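Local coordinates for iron-regulated outer membrane protein (Neisseria meningitidis, PDB 4B7O) that carries iron across the outer membrane as a TonB-dependent beta-barrel transporter, probably as an iron-siderophore complex, at residues E223-A228 / G238-Y243; K230-F235 / N716-P721. All blocks are in the same frame, centred on the assembly; numbering follows the deposited sequence.

Leaving strand 212-223, the chain enters a loop that runs to strand 246-259, expected on the extracellular side from the family topology. Contact 1 closes it locally, bringing 223-228 against 238-243. Between these two segments lies 230-235, which in contact 2 meets 716-721 in the loop between strands 705-712 and 736-744, so the contacts cross along the chain. Strand 736-744 pairs with strand 185-194 where the barrel closes, and contact 2 therefore links loops across that seam. The contacts also touch directly, with Asn234 and Phe232 against Thr240.

Contact 1. Residues E223-A228 / G238-Y243; sequences EKEYEA and GKTVPY
Glu225 and Tyr243 meet near the foot of a long loop that joins two antiparallel strands of the TonB-dependent receptor barrel, and between them the loop folds back on itself. The carboxylate of Glu225 reaches the backbone N-H of Tyr243 through OE2. The modelled N-to-OE2 separation is very short, so its exact length is doubtful. With CG beside its own backbone N (chi1 -76°) and the chain extended, the Glu225 side chain spans the gap, crossing Thr240 at about a right angle.

Tyr226 follows, holding its partner in two ways. Its O accepts Val241 N at 2.9 Å, while its ring carries Val241 on one face, CB lying 4.1 Å from the centroid. Val241 CG2 approaches ring atom CE1 to 3.4 Å, and beyond the ring the Tyr226 hydroxyl is hydrogen-bonded to the carbonyl of Pro731, in the neighbouring loop.

At Glu227 the backbones form a single beta bridge with Thr240, their CA atoms 3.9 Å apart. Glu227 and Lys239 run side by side, pointing the same way; the Glu227 carboxylate lies along the aliphatic part of Lys239, OE1 3.2 Å from CD, but the opposite charges stop short of a salt bridge at 4.4 Å between OE1 and NZ. Ala228 ends the contact with a weak bond, its N 3.4 Å from Lys239 O.

Contact 2. Residues K230-F235 / N716-P721; sequences KGFRNF and NTFYYP
The ring of Phe718 is overlain on one face by the backbone and first side-chain carbon of Phe232: the Phe232 N sits over its centre, 3.8 Å above the plane, and Phe232 CB makes a CH-pi contact 4.0 Å from the centroid. The Phe232 ring has Asn234 N over one face, offset toward the rim, while Phe718 CE1 and the Tyr720 hydroxyl approach it obliquely. The two phenylalanines form an oblique pair, planes at 57° and centroids 6.0 Å apart. What brings Phe718 across is its first torsion (chi1 172°), which swings CG away from its own N and toward the opposite loop.

Ahead of the rings, Gly231 has a positive phi of 116°, at which a side chain would be jammed against the Lys230 carbonyl O. That carbonyl lies close to the opposite segment: Lys230 O is 3.2 Å from Phe718 CB. Between 230-235 and 716-721 one hydrogen bond forms, from Lys230 N to Asn716 O at 2.9 Å. The Asn716 amide ND2 also comes near Lys230 N, but both are donors and no bond results; its OD1 accepts a hydrogen bond from Arg735 N in its own loop. Two further residues of 716-721 tie it to strand 684-697: Thr717 OG1 is hydrogen-bonded to Gly689 O and the Tyr719 ring stacks on Phe688.

This is packing between two surface loops of a TonB-dependent receptor barrel, whose segments are 481 residues apart at their closest ends. It is mostly van der Waals contact of an aromatic ring with backbone amide, carbonyl and CB, accompanied by one main-chain bond; no salt bridge crosses between the two segments, so the contact probably depends little on side-chain charge.

Contact 1. Residues E223-A228 / G238-Y243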
loop_
_atom_site.group_PDB
_atom_site.type_symbol
_atom_site.label_atom_id
_atom_site.label_comp_id
_atom_site.label_asym_id
_atom_site.label_seq_id
_atom_site.Cartn_x
_atom_site.Cartn_y
_atom_site.Cartn_z
ATOM N N GLU A 223 17.635 6.606 -10.080
ATOM C CA GLU A 223 17.626 5.469 -11.009
ATOM C C GLU A 223 17.427 5.893 -12.445
ATOM O O GLU A 223 16.550 6.671 -12.724
ATOM C CB GLU A 223 16.564 4.442 -10.624
ATOM C CG GLU A 223 16.738 3.772 -9.264
ATOM C CD GLU A 223 15.511 2.951 -8.882
ATOM O OE1 GLU A 223 14.379 3.493 -9.049
ATOM O OE2 GLU A 223 15.667 1.773 -8.442
ATOM N N LYS A 224 18.243 5.361 -13.340
ATOM C CA LYS A 224 18.051 5.526 -14.776
ATOM C C LYS A 224 16.964 4.606 -15.302
ATOM O O LYS A 224 16.414 3.807 -14.573
ATOM C CB LYS A 224 19.339 5.189 -15.554
ATOM C CG LYS A 224 20.508 6.152 -15.366
ATOM C CD LYS A 224 20.085 7.438 -14.686
ATOM C CE LYS A 224 21.314 8.069 -14.023
ATOM N NZ LYS A 224 20.950 9.269 -13.205
ATOM N N GLU A 225 16.726 4.675 -16.611
ATOM C CA GLU A 225 15.668 3.943 -17.233
ATOM C C GLU A 225 16.131 2.520 -17.280
ATOM O O GLU A 225 17.298 2.251 -17.544
ATOM C CB GLU A 225 15.389 4.486 -18.607
ATOM C CG GLU A 225 14.620 5.797 -18.658
ATOM C CD GLU A 225 14.402 6.239 -20.114
ATOM O OE1 GLU A 225 15.167 5.748 -20.998
ATOM O OE2 GLU A 225 13.460 7.040 -20.394
ATOM N N TYR A 226 15.247 1.604 -16.923
ATOM C CA TYR A 226 15.687 0.245 -16.698
ATOM C C TYR A 226 15.446 -0.502 -17.987
ATOM O O TYR A 226 14.581 -0.146 -18.799
ATOM C CB TYR A 226 14.933 -0.379 -15.477
ATOM C CG TYR A 226 13.421 -0.593 -15.714
ATOM C CD1 TYR A 226 12.974 -1.727 -16.390
ATOM C CD2 TYR A 226 12.465 0.344 -15.292
ATOM C CE1 TYR A 226 11.631 -1.962 -16.624
ATOM C CE2 TYR A 226 11.093 0.135 -15.545
ATOM C CZ TYR A 226 10.691 -1.033 -16.225
ATOM O OH TYR A 226 9.380 -1.308 -16.546
ATOM N N GLU A 227 16.188 -1.553 -18.205
ATOM C CA GLU A 227 15.806 -2.365 -19.334
ATOM C C GLU A 227 15.204 -3.709 -18.959
ATOM O O GLU A 227 15.624 -4.363 -18.016
ATOM C CB GLU A 227 16.928 -2.505 -20.352
ATOM C CG GLU A 227 18.300 -2.740 -19.792
ATOM C CD GLU A 227 19.285 -3.018 -20.919
ATOM O OE1 GLU A 227 19.306 -4.162 -21.444
ATOM O OE2 GLU A 227 20.021 -2.087 -21.303
ATOM N N ALA A 228 14.218 -4.078 -19.758
ATOM C CA ALA A 228 13.411 -5.240 -19.596
ATOM C C ALA A 228 14.141 -6.444 -20.113
ATOM O O ALA A 228 15.284 -6.333 -20.543
ATOM C CB ALA A 228 12.094 -5.018 -20.319
ATOM N N GLY A 238 15.220 0.461 -28.662
ATOM C CA GLY A 238 16.051 0.203 -27.453
ATOM C C GLY A 238 15.491 -0.879 -26.504
ATOM O O GLY A 238 14.361 -1.389 -26.688
ATOM N N LYS A 239 16.295 -1.225 -25.501
ATOM C CA LYS A 239 15.941 -2.190 -24.452
ATOM C C LYS A 239 15.229 -1.508 -23.302
ATOM O O LYS A 239 14.437 -2.137 -22.573
ATOM C CB LYS A 239 17.197 -2.823 -23.880
ATOM C CG LYS A 239 18.085 -3.505 -24.900
ATOM C CD LYS A 239 19.572 -3.412 -24.524
ATOM C CE LYS A 239 20.260 -4.725 -24.850
ATOM N NZ LYS A 239 19.280 -5.546 -25.633
ATOM N N THR A 240 15.530 -0.225 -23.100
ATOM C CA THR A 240 15.045 0.463 -21.907
ATOM C C THR A 240 13.558 0.801 -21.990
ATOM O O THR A 240 13.015 0.923 -23.059
ATOM C CB THR A 240 15.837 1.735 -21.631
ATOM O OG1 THR A 240 15.615 2.634 -22.717
ATOM C CG2 THR A 240 17.324 1.465 -21.492
ATOM N N VAL A 241 12.902 0.967 -20.843
ATOM C CA VAL A 241 11.511 1.358 -20.805
ATOM C C VAL A 241 11.531 2.891 -20.664
ATOM O O VAL A 241 12.013 3.444 -19.658
ATOM C CB VAL A 241 10.805 0.669 -19.604
ATOM C CG1 VAL A 241 9.371 1.152 -19.440
ATOM C CG2 VAL A 241 10.860 -0.853 -19.734
ATOM N N PRO A 242 11.039 3.605 -21.675
ATOM C CA PRO A 242 11.185 5.082 -21.662
ATOM C C PRO A 242 10.483 5.833 -20.472
ATOM O O PRO A 242 9.351 5.481 -20.074
ATOM C CB PRO A 242 10.597 5.495 -22.999
ATOM C CG PRO A 242 10.763 4.286 -23.830
ATOM C CD PRO A 242 10.520 3.114 -22.944
ATOM N N TYR A 243 11.162 6.853 -19.929
ATOM C CA TYR A 243 10.649 7.670 -18.793
ATOM C C TYR A 243 10.375 6.843 -17.546
ATOM O O TYR A 243 9.391 7.022 -16.846
ATOM C CB TYR A 243 9.414 8.473 -19.196
ATOM C CG TYR A 243 9.649 9.196 -20.509
ATOM C CD1 TYR A 243 10.593 10.230 -20.588
ATOM C CD2 TYR A 243 8.980 8.821 -21.661
ATOM C CE1 TYR A 243 10.855 10.873 -21.778
ATOM C CE2 TYR A 243 9.235 9.467 -22.859
ATOM C CZ TYR A 243 10.167 10.495 -22.913
ATOM O OH TYR A 243 10.447 11.144 -24.101
#

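Contact 2. Residues K230-F235 / N716-P721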
loop_
_atom_site.group_PDB
_atom_site.type_symbol
_atom_site.label_atom_id
_atom_site.label_comp_id
_atom_site.label_asym_id
_atom_site.label_seq_id
_atom_site.Cartn_x
_atom_site.Cartn_y
_atom_site.Cartn_z
ATOM N N LYS A 230 15.137 -10.243 -22.095
ATOM C CA LYS A 230 15.417 -10.701 -23.442
ATOM C C LYS A 230 14.207 -10.607 -24.291
ATOM O O LYS A 230 13.275 -11.380 -24.116
ATOM C CB LYS A 230 15.876 -12.148 -23.449
ATOM C CG LYS A 230 16.778 -12.452 -24.646
ATOM C CD LYS A 230 17.073 -13.948 -24.858
ATOM C CE LYS A 230 17.793 -14.167 -26.203
ATOM N NZ LYS A 230 18.503 -15.478 -26.357
ATOM N N GLY A 231 14.224 -9.633 -25.201
ATOM C CA GLY A 231 13.288 -9.603 -26.330
ATOM C C GLY A 231 12.358 -8.434 -26.296
ATOM O O GLY A 231 11.606 -8.229 -27.214
ATOM N N PHE A 232 12.368 -7.671 -25.218
ATOM C CA PHE A 232 11.640 -6.407 -25.221
ATOM C C PHE A 232 12.324 -5.429 -26.190
ATOM O O PHE A 232 13.573 -5.356 -26.249
ATOM C CB PHE A 232 11.648 -5.802 -23.817
ATOM C CG PHE A 232 11.053 -4.421 -23.739
ATOM C CD1 PHE A 232 9.665 -4.212 -23.969
ATOM C CD2 PHE A 232 11.871 -3.320 -23.459
ATOM C CE1 PHE A 232 9.123 -2.934 -23.905
ATOM C CE2 PHE A 232 11.343 -2.046 -23.383
ATOM C CZ PHE A 232 9.967 -1.848 -23.603
ATOM N N ARG A 233 11.487 -4.689 -26.919
ATOM C CA ARG A 233 11.905 -3.578 -27.747
ATOM C C ARG A 233 11.116 -2.315 -27.475
ATOM O O ARG A 233 9.869 -2.294 -27.521
ATOM C CB ARG A 233 11.860 -3.930 -29.241
ATOM C CG ARG A 233 13.031 -4.765 -29.745
ATOM C CD ARG A 233 14.376 -4.260 -29.218
ATOM N NE ARG A 233 15.489 -5.222 -29.409
ATOM C CZ ARG A 233 16.568 -5.037 -30.195
ATOM N NH1 ARG A 233 16.738 -3.910 -30.884
ATOM N NH2 ARG A 233 17.504 -5.977 -30.279
ATOM N N ASN A 234 11.862 -1.259 -27.139
ATOM C CA ASN A 234 11.402 0.140 -27.201
ATOM C C ASN A 234 10.605 0.502 -28.446
ATOM O O ASN A 234 10.717 -0.174 -29.455
ATOM C CB ASN A 234 12.649 1.010 -27.367
ATOM C CG ASN A 234 12.885 1.850 -26.194
ATOM O OD1 ASN A 234 11.952 2.454 -25.696
ATOM N ND2 ASN A 234 14.096 1.892 -25.717
ATOM N N PHE A 235 9.932 1.650 -28.411
ATOM C CA PHE A 235 9.313 2.216 -29.600
ATOM C C PHE A 235 10.359 2.677 -30.634
ATOM O O PHE A 235 10.030 2.851 -31.793
ATOM C CB PHE A 235 8.527 3.429 -29.229
ATOM C CG PHE A 235 9.380 4.577 -28.853
ATOM C CD1 PHE A 235 10.106 4.554 -27.644
ATOM C CD2 PHE A 235 9.503 5.689 -29.701
ATOM C CE1 PHE A 235 10.898 5.634 -27.266
ATOM C CE2 PHE A 235 10.313 6.766 -29.339
ATOM C CZ PHE A 235 11.013 6.738 -28.125
ATOM N N ASN A 716 17.079 -13.180 -17.035
ATOM C CA ASN A 716 16.724 -12.044 -17.859
ATOM C C ASN A 716 15.421 -12.294 -18.605
ATOM O O ASN A 716 15.309 -12.075 -19.798
ATOM C CB ASN A 716 17.849 -11.706 -18.859
ATOM C CG ASN A 716 17.649 -10.335 -19.459
ATOM O OD1 ASN A 716 17.148 -9.444 -18.791
ATOM N ND2 ASN A 716 17.957 -10.181 -20.718
ATOM N N THR A 717 14.437 -12.741 -17.851
ATOM C CA THR A 717 13.105 -13.029 -18.325
ATOM C C THR A 717 12.362 -11.804 -18.659
ATOM O O THR A 717 12.342 -10.814 -17.917
ATOM C CB THR A 717 12.252 -13.687 -17.245
ATOM O OG1 THR A 717 12.940 -14.835 -16.768
ATOM C CG2 THR A 717 10.927 -14.063 -17.808
ATOM N N PHE A 718 11.667 -11.934 -19.761
ATOM C CA PHE A 718 10.894 -10.870 -20.278
ATOM C C PHE A 718 9.503 -11.243 -19.892
ATOM O O PHE A 718 9.029 -12.327 -20.249
ATOM C CB PHE A 718 11.085 -10.831 -21.801
ATOM C CG PHE A 718 10.169 -9.864 -22.515
ATOM C CD1 PHE A 718 9.743 -8.683 -21.899
ATOM C CD2 PHE A 718 9.761 -10.125 -23.830
ATOM C CE1 PHE A 718 8.875 -7.807 -22.553
ATOM C CE2 PHE A 718 8.921 -9.240 -24.516
ATOM C CZ PHE A 718 8.459 -8.086 -23.873
ATOM N N TYR A 719 8.846 -10.365 -19.150
ATOM C CA TYR A 719 7.479 -10.621 -18.786
ATOM C C TYR A 719 6.773 -9.352 -18.381
ATOM O O TYR A 719 7.401 -8.355 -18.074
ATOM C CB TYR A 719 7.439 -11.592 -17.589
ATOM C CG TYR A 719 7.977 -10.986 -16.264
ATOM C CD1 TYR A 719 9.349 -10.970 -15.971
ATOM C CD2 TYR A 719 7.099 -10.468 -15.309
ATOM C CE1 TYR A 719 9.818 -10.447 -14.781
ATOM C CE2 TYR A 719 7.550 -9.926 -14.117
ATOM C CZ TYR A 719 8.918 -9.927 -13.848
ATOM O OH TYR A 719 9.380 -9.396 -12.647
ATOM N N TYR A 720 5.453 -9.453 -18.305
ATOM C CA TYR A 720 4.606 -8.448 -17.729
ATOM C C TYR A 720 3.915 -9.030 -16.509
ATOM O O TYR A 720 3.231 -10.084 -16.620
ATOM C CB TYR A 720 3.535 -7.992 -18.740
ATOM C CG TYR A 720 4.115 -7.216 -19.876
ATOM C CD1 TYR A 720 4.338 -5.847 -19.772
ATOM C CD2 TYR A 720 4.464 -7.862 -21.056
ATOM C CE1 TYR A 720 4.921 -5.141 -20.825
ATOM C CE2 TYR A 720 5.008 -7.169 -22.110
ATOM C CZ TYR A 720 5.242 -5.811 -21.976
ATOM O OH TYR A 720 5.797 -5.181 -23.032
ATOM N N PRO A 721 4.044 -8.324 -15.357
ATOM C CA PRO A 721 3.382 -8.631 -14.082
ATOM C C PRO A 721 1.899 -8.474 -14.304
ATOM O O PRO A 721 1.524 -7.675 -15.153
ATOM C CB PRO A 721 3.829 -7.514 -13.132
ATOM C CG PRO A 721 4.873 -6.749 -13.836
ATOM C CD PRO A 721 4.899 -7.130 -15.289
#